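Local coordinates for leucine-rich repeat protein (Bacteroides thetaiotaomicron, PDB 4ECN) that is of unknown function but, as an extracellular leucine-rich repeat protein, probably binds other proteins, at residues M38-K43 / E98-G103; K630-P635 / G657-N662; N683-F688 / N707-I712. One frame throughout, in Å; residues are numbered along the deposited sequence.

How the contacts relate
From the N terminus, contact 1 comes first: it closes a loop of mostly strand residues within the DUF4458 range, setting the loop before strand 43-49 against strand 99-104. The chain then runs on into the leucine-rich repeats, where contact 2 joins the turn after strand 623-625 to the turn after strand 646-650, and contact 3 joins the turns after strands 675-679 and 701-703. All three follow in series, with no nesting or crossing. Contacts 2 and 3 have centres 12 Å apart and touch, Ser-658 and Asn-662 packing on 683-688. Contact 1 lies on the opposite side of the chain's centre, its centre 96 Å from that of contact 2.

Contact 1 of 3, residues M38-K43 / E98-G103; sequences MSSAQK and EVLLAG
Met-38, a selenomethionine, reaches Leu-100 and Leu-101 through a chain bent twice, at chi2 (-64°) and again at chi3 (-45°), so that CE comes beside the CD2 methyl of Leu-100. CG starts beside the backbone N, anti to the carbonyl carbon; chi2 then places SE and chi3 turns CE toward Leu-100, whose CD2 it meets at 3.8 Å. The two side chains slide past each other in opposite directions. Against Leu-101 the same chain crosses at about a right angle, and its SE lies 4.1 Å from Leu-101 CB.

Leu-100 meets three residues of the loop through one methyl branch, CD2. Besides Met-38 CE, CD2 meets Ser-40 CB at 3.8 Å, and it sits 3.6 Å from the backbone N of Ala-41, with Ala-41 CB at 4.0 Å. The methyl is thus flanked by Met-38, Ser-40 and Ala-41.

Strand 83-93 joins the two sides. Leu-92 is touched by both Met-38 and Leu-101 and pairs through its backbone with Leu-100 and Leu-101, whereas Gln-42 and Lys-43 both face Tyr-93 in a classic beta bulge. The loop before strand 43-49 and strand 99-104 are thus both tied to strand 83-93, within the range of DUF4458, a family of the transthyretin clan.

No hydrogen bond runs directly between 38-43 and 98-103; their association is apolar, made by methyls and selenium at the surface, and its directional bonds come from the strand that both segments share.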
# COMPACT_ATOMS: atom_id res chain seq x y z
N MSE A 38 28.41 -22.00 -45.16
CA MSE A 38 28.10 -23.45 -45.17
C MSE A 38 28.11 -24.03 -46.61
O MSE A 38 28.91 -23.60 -47.45
CB MSE A 38 26.72 -23.74 -44.50
CG MSE A 38 26.65 -23.48 -42.99
SE MSE A 38 27.80 -24.58 -41.81
CE MSE A 38 27.47 -26.30 -42.59
N SER A 39 27.23 -25.04 -46.85
CA SER A 39 26.97 -25.77 -48.09
C SER A 39 28.23 -26.53 -48.58
O SER A 39 28.48 -26.63 -49.78
CB SER A 39 26.41 -24.85 -49.16
OG SER A 39 25.17 -24.30 -48.76
N SER A 40 28.98 -27.10 -47.63
CA SER A 40 30.13 -28.00 -47.82
C SER A 40 29.88 -29.26 -47.01
O SER A 40 30.50 -30.29 -47.26
CB SER A 40 31.44 -27.33 -47.43
OG SER A 40 32.51 -28.26 -47.47
N ALA A 41 28.94 -29.14 -46.04
CA ALA A 41 28.49 -30.16 -45.10
C ALA A 41 27.64 -31.22 -45.78
O ALA A 41 26.78 -30.90 -46.61
CB ALA A 41 27.70 -29.51 -43.98
N GLN A 42 27.87 -32.49 -45.40
CA GLN A 42 27.15 -33.63 -45.95
C GLN A 42 26.85 -34.69 -44.84
O GLN A 42 26.46 -35.82 -45.15
CB GLN A 42 27.92 -34.25 -47.13
CG GLN A 42 29.37 -34.65 -46.85
CD GLN A 42 30.01 -35.32 -48.05
OE1 GLN A 42 29.73 -35.00 -49.21
NE2 GLN A 42 30.88 -36.29 -47.79
N LYS A 43 26.96 -34.29 -43.55
CA LYS A 43 26.69 -35.10 -42.34
C LYS A 43 26.24 -34.21 -41.15
O LYS A 43 26.42 -32.98 -41.19
CB LYS A 43 27.91 -35.93 -41.91
CG LYS A 43 28.02 -37.31 -42.55
CD LYS A 43 29.28 -38.03 -42.05
CE LYS A 43 29.44 -39.42 -42.63
NZ LYS A 43 30.66 -40.10 -42.11
N GLU A 98 35.39 -33.38 -41.20
CA GLU A 98 35.88 -32.47 -40.15
C GLU A 98 34.70 -31.60 -39.65
O GLU A 98 33.77 -31.35 -40.42
CB GLU A 98 37.04 -31.60 -40.68
N VAL A 99 34.73 -31.17 -38.36
CA VAL A 99 33.66 -30.37 -37.72
C VAL A 99 33.59 -28.96 -38.39
O VAL A 99 34.39 -28.07 -38.08
CB VAL A 99 33.82 -30.28 -36.17
CG1 VAL A 99 32.70 -29.46 -35.52
CG2 VAL A 99 33.89 -31.67 -35.53
N LEU A 100 32.59 -28.78 -39.29
CA LEU A 100 32.35 -27.54 -40.04
C LEU A 100 31.51 -26.53 -39.23
O LEU A 100 31.51 -25.34 -39.59
CB LEU A 100 31.64 -27.88 -41.35
CG LEU A 100 31.92 -26.97 -42.55
CD1 LEU A 100 33.34 -27.19 -43.10
CD2 LEU A 100 30.96 -27.26 -43.67
N LEU A 101 30.80 -26.99 -38.15
CA LEU A 101 29.96 -26.17 -37.26
C LEU A 101 29.60 -26.88 -35.96
O LEU A 101 29.23 -28.05 -36.00
CB LEU A 101 28.64 -25.76 -37.96
CG LEU A 101 27.88 -24.63 -37.28
CD1 LEU A 101 28.30 -23.29 -37.82
CD2 LEU A 101 26.40 -24.81 -37.45
N ALA A 102 29.67 -26.16 -34.81
CA ALA A 102 29.25 -26.60 -33.46
C ALA A 102 27.99 -25.85 -33.12
O ALA A 102 28.05 -24.69 -32.72
CB ALA A 102 30.35 -26.38 -32.42
N GLY A 103 26.86 -26.49 -33.42
CA GLY A 103 25.52 -25.92 -33.29
C GLY A 103 24.84 -26.04 -31.95
O GLY A 103 24.77 -27.13 -31.37

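Contact 2 of 3, residues K630-P635 / G657-N662; sequences KLKYIP and GSEGRN
Ile-634 N donates to Asn-662 O at 2.9 Å, a nearly straight bond (167° at the hydrogen) that meets the acceptor almost along the C=O axis. The same oxygen also receives a CA-H...O contact from Tyr-633. One residue earlier, Lys-632 O accepts a weak bond from Gly-657 N, and a water strengthens the join: it donates to Lys-632 O, 2.7 Å from it, and to Arg-661 O, and it accepts from Glu-659 N and, weakly, from Gly-657 N. Four backbone groups of the two turns thus converge on one water.

Around this polar centre the side chains close in. The ring of Tyr-633 lies against the 657-662 turn, with CD1 3.3 Å from Arg-661 O and the carbonyl carbon of Asn-662 at its edge. At the far end OH meets Glu-659 CB at 3.3 Å, the two side chains crossing at about a right angle. Lys-632 runs extended beyond CG, and its CD packs on Glu-659 CG at 3.8 Å. Its NZ stays 4.9 Å from Glu-659 OE2, opposite charges not in contact and probably attracting weakly, and also has a weak long ion pair with Glu-608. The guanidinium of Arg-661 turns to Cys-665 O.

An alanine in place of Tyr-633 would probably leave Glu-659 CB and Arg-661 O without the ring that packs on them and open a gap beside the turn.

Neighbouring turns of the leucine-rich repeat solenoid are therefore joined here chiefly by main-chain groups and a shared water, with aliphatic and aromatic carbon packed outside them and charges probably adding only a diffuse pull.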
# COMPACT_ATOMS: atom_id res chain seq x y z
N LYS A 630 -26.28 8.26 14.30
CA LYS A 630 -27.66 8.61 14.64
C LYS A 630 -27.67 9.25 16.04
O LYS A 630 -28.69 9.18 16.76
CB LYS A 630 -28.55 7.35 14.55
CG LYS A 630 -28.77 6.81 13.12
CD LYS A 630 -29.61 5.51 13.08
CE LYS A 630 -29.88 4.98 11.68
NZ LYS A 630 -30.63 3.69 11.67
N LEU A 631 -26.51 9.87 16.43
CA LEU A 631 -26.32 10.48 17.75
C LEU A 631 -27.37 11.54 18.03
O LEU A 631 -27.52 12.47 17.24
CB LEU A 631 -24.93 11.11 17.93
CG LEU A 631 -23.73 10.17 18.00
CD1 LEU A 631 -22.44 10.97 18.06
CD2 LEU A 631 -23.82 9.25 19.19
N LYS A 632 -28.09 11.37 19.17
CA LYS A 632 -29.13 12.27 19.66
C LYS A 632 -28.53 13.45 20.47
O LYS A 632 -29.14 14.52 20.54
CB LYS A 632 -30.13 11.50 20.54
CG LYS A 632 -30.89 10.36 19.89
CD LYS A 632 -31.67 9.62 20.94
CE LYS A 632 -32.17 8.27 20.49
NZ LYS A 632 -32.99 7.61 21.54
N TYR A 633 -27.38 13.22 21.13
CA TYR A 633 -26.71 14.17 22.04
C TYR A 633 -25.19 14.19 21.91
O TYR A 633 -24.59 13.17 21.55
CB TYR A 633 -27.01 13.81 23.52
CG TYR A 633 -28.47 13.58 23.87
CD1 TYR A 633 -29.31 14.64 24.18
CD2 TYR A 633 -28.99 12.29 23.93
CE1 TYR A 633 -30.64 14.43 24.54
CE2 TYR A 633 -30.33 12.07 24.24
CZ TYR A 633 -31.15 13.14 24.56
OH TYR A 633 -32.46 12.92 24.90
N ILE A 634 -24.58 15.34 22.32
CA ILE A 634 -23.13 15.47 22.43
C ILE A 634 -22.76 14.70 23.71
O ILE A 634 -23.33 15.00 24.77
CB ILE A 634 -22.63 16.95 22.40
CG1 ILE A 634 -22.99 17.66 21.07
CG2 ILE A 634 -21.11 17.05 22.66
CD1 ILE A 634 -23.30 19.12 21.25
N PRO A 635 -21.92 13.63 23.62
CA PRO A 635 -21.59 12.86 24.83
C PRO A 635 -20.70 13.67 25.80
O PRO A 635 -19.81 14.39 25.35
CB PRO A 635 -20.88 11.63 24.28
CG PRO A 635 -20.27 12.09 23.00
CD PRO A 635 -21.20 13.11 22.43
N GLY A 657 -30.12 17.28 18.93
CA GLY A 657 -31.21 18.24 19.13
C GLY A 657 -32.58 17.75 18.70
O GLY A 657 -33.57 18.49 18.79
N SER A 658 -32.64 16.50 18.19
CA SER A 658 -33.89 15.89 17.74
C SER A 658 -34.72 15.50 18.94
O SER A 658 -35.93 15.35 18.81
CB SER A 658 -33.63 14.68 16.84
OG SER A 658 -32.94 13.64 17.50
N GLU A 659 -34.08 15.41 20.13
CA GLU A 659 -34.76 15.05 21.37
C GLU A 659 -35.09 16.28 22.23
O GLU A 659 -35.68 16.12 23.30
CB GLU A 659 -33.91 14.06 22.17
CG GLU A 659 -33.89 12.67 21.55
CD GLU A 659 -35.25 12.05 21.35
OE1 GLU A 659 -36.04 11.98 22.32
OE2 GLU A 659 -35.54 11.63 20.20
N GLY A 660 -34.77 17.48 21.75
CA GLY A 660 -35.12 18.71 22.45
C GLY A 660 -33.98 19.49 23.10
O GLY A 660 -34.13 20.69 23.35
N ARG A 661 -32.87 18.81 23.42
CA ARG A 661 -31.71 19.48 24.01
C ARG A 661 -30.47 18.77 23.51
O ARG A 661 -30.53 17.59 23.21
CB ARG A 661 -31.79 19.60 25.54
CG ARG A 661 -32.14 18.35 26.33
CD ARG A 661 -32.54 18.74 27.75
NE ARG A 661 -31.54 19.56 28.45
CZ ARG A 661 -30.55 19.07 29.19
NH1 ARG A 661 -30.40 17.75 29.33
NH2 ARG A 661 -29.69 19.89 29.79
N ASN A 662 -29.38 19.52 23.31
CA ASN A 662 -28.17 19.00 22.66
C ASN A 662 -27.33 18.05 23.56
O ASN A 662 -26.51 17.32 23.03
CB ASN A 662 -27.28 20.16 22.17
CG ASN A 662 -27.98 21.22 21.33
OD1 ASN A 662 -27.73 22.41 21.51
ND2 ASN A 662 -28.90 20.83 20.42
O HOH W 1 -31.30 15.89 21.33

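Contact 3 of 3, residues N683-F688 / N707-I712; sequences NEIQKF and NLMTSI
From CB outward, the selenomethionine Met-709 meets segment 683-688, lying side by side with Ile-685, both pointing the same way. Its CB lies 4.0 Å from Gln-686 O; CG, set beside the backbone N by a chi1 of -72°, approaches that oxygen more closely, at 3.5 Å. SE follows, 3.9 Å from Phe-688 CA and at the edge of the phenylalanine ring, 80° off the ring normal, a Met-aromatic contact. The tip CE, turned aside at chi3, ends 4.0 Å from Ile-685 CG2. The ring of Phe-688 has a second neighbour: Ile-712 CD1 lies 3.6 Å from Phe-688 CD2.

Asn-707 works differently. Its OD1 accepts from Ile-685 N at 3.1 Å, the donor tilted 33° from the carbonyl plane, while ND2 bonds to the main-chain oxygens of Leu-680 and Leu-704. Leu-708 N returns a bond to Ile-685 O, and a water bridges Gln-686 O to Thr-710 N. Toward the surface, Leu-708 CD1 packs on Glu-684 CA, and the carboxylate of Glu-684 pairs with Lys-655.

Asn-683 repeats the role of Asn-707 one turn back, with OD1 on Ile-656 N and ND2 on Phe-651 O and Leu-680 O. These recurring asparagines, each bonded to the main chain of an adjacent turn, together with the buried Ile, Phe and Met side chains, are typical of leucine-rich repeat solenoids.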
# COMPACT_ATOMS: atom_id res chain seq x y z
N ASN A 683 -27.33 18.31 11.49
CA ASN A 683 -27.91 17.79 12.73
C ASN A 683 -29.33 18.32 12.81
O ASN A 683 -29.92 18.60 11.76
CB ASN A 683 -27.06 18.14 13.95
CG ASN A 683 -25.99 17.11 14.20
OD1 ASN A 683 -26.29 15.97 14.47
ND2 ASN A 683 -24.72 17.47 14.11
N GLU A 684 -29.91 18.39 13.99
CA GLU A 684 -31.29 18.85 14.13
C GLU A 684 -31.36 19.86 15.27
O GLU A 684 -32.37 19.95 15.98
CB GLU A 684 -32.22 17.66 14.37
CG GLU A 684 -32.27 16.67 13.22
CD GLU A 684 -33.15 15.46 13.45
OE1 GLU A 684 -34.32 15.63 13.85
OE2 GLU A 684 -32.67 14.33 13.20
N ILE A 685 -30.28 20.64 15.41
CA ILE A 685 -30.09 21.66 16.44
C ILE A 685 -31.02 22.82 16.17
O ILE A 685 -30.97 23.45 15.10
CB ILE A 685 -28.60 22.10 16.46
CG1 ILE A 685 -27.70 20.92 16.92
CG2 ILE A 685 -28.41 23.34 17.34
CD1 ILE A 685 -26.27 21.04 16.54
N GLN A 686 -31.89 23.08 17.15
CA GLN A 686 -32.86 24.17 17.09
C GLN A 686 -32.46 25.29 18.04
O GLN A 686 -32.80 26.43 17.78
CB GLN A 686 -34.25 23.65 17.44
CG GLN A 686 -35.15 23.60 16.23
CD GLN A 686 -36.41 22.82 16.49
OE1 GLN A 686 -36.41 21.58 16.48
NE2 GLN A 686 -37.51 23.52 16.64
N LYS A 687 -31.74 24.94 19.12
CA LYS A 687 -31.23 25.84 20.16
C LYS A 687 -29.71 25.87 20.07
O LYS A 687 -29.05 24.83 20.11
CB LYS A 687 -31.72 25.38 21.56
CG LYS A 687 -31.73 26.50 22.65
CD LYS A 687 -30.39 26.70 23.43
CE LYS A 687 -30.17 28.08 24.04
NZ LYS A 687 -29.82 29.12 23.03
N PHE A 688 -29.15 27.07 19.91
CA PHE A 688 -27.71 27.30 19.81
C PHE A 688 -26.98 26.66 21.04
O PHE A 688 -27.47 26.80 22.17
CB PHE A 688 -27.44 28.79 19.69
CG PHE A 688 -25.98 29.11 19.58
CD1 PHE A 688 -25.21 29.32 20.72
CD2 PHE A 688 -25.36 29.18 18.34
CE1 PHE A 688 -23.85 29.60 20.62
CE2 PHE A 688 -24.00 29.51 18.23
CZ PHE A 688 -23.26 29.69 19.37
N ASN A 707 -28.66 23.07 9.96
CA ASN A 707 -29.38 22.85 11.20
C ASN A 707 -30.71 23.59 11.13
O ASN A 707 -31.06 24.12 10.06
CB ASN A 707 -28.56 23.23 12.42
CG ASN A 707 -27.63 22.10 12.80
OD1 ASN A 707 -28.07 21.05 13.25
ND2 ASN A 707 -26.33 22.28 12.60
N LEU A 708 -31.50 23.54 12.23
CA LEU A 708 -32.88 24.03 12.25
C LEU A 708 -33.12 25.27 13.14
O LEU A 708 -34.25 25.48 13.58
CB LEU A 708 -33.74 22.87 12.78
CG LEU A 708 -33.73 21.58 11.96
CD1 LEU A 708 -34.34 20.45 12.73
CD2 LEU A 708 -34.42 21.77 10.61
N MSE A 709 -32.10 26.11 13.33
CA MSE A 709 -32.21 27.31 14.16
C MSE A 709 -32.96 28.42 13.44
O MSE A 709 -32.70 28.66 12.27
CB MSE A 709 -30.81 27.81 14.56
CG MSE A 709 -30.14 26.90 15.59
SE MSE A 709 -28.32 27.44 15.94
CE MSE A 709 -27.45 26.20 14.77
N THR A 710 -33.89 29.10 14.13
CA THR A 710 -34.67 30.19 13.52
C THR A 710 -34.24 31.58 14.07
O THR A 710 -34.67 32.63 13.55
CB THR A 710 -36.16 29.98 13.75
OG1 THR A 710 -36.42 30.00 15.16
CG2 THR A 710 -36.68 28.72 13.10
N SER A 711 -33.39 31.57 15.12
CA SER A 711 -32.85 32.76 15.76
C SER A 711 -31.81 32.40 16.77
O SER A 711 -31.84 31.30 17.31
CB SER A 711 -33.95 33.57 16.45
OG SER A 711 -34.53 32.86 17.52
N ILE A 712 -30.89 33.33 17.04
CA ILE A 712 -29.87 33.19 18.08
C ILE A 712 -30.08 34.40 19.00
O ILE A 712 -29.51 35.47 18.76
CB ILE A 712 -28.41 33.03 17.55
CG1 ILE A 712 -28.32 31.89 16.48
CG2 ILE A 712 -27.47 32.78 18.72
CD1 ILE A 712 -26.92 31.49 15.99
O HOH W 2 -34.62 28.81 17.18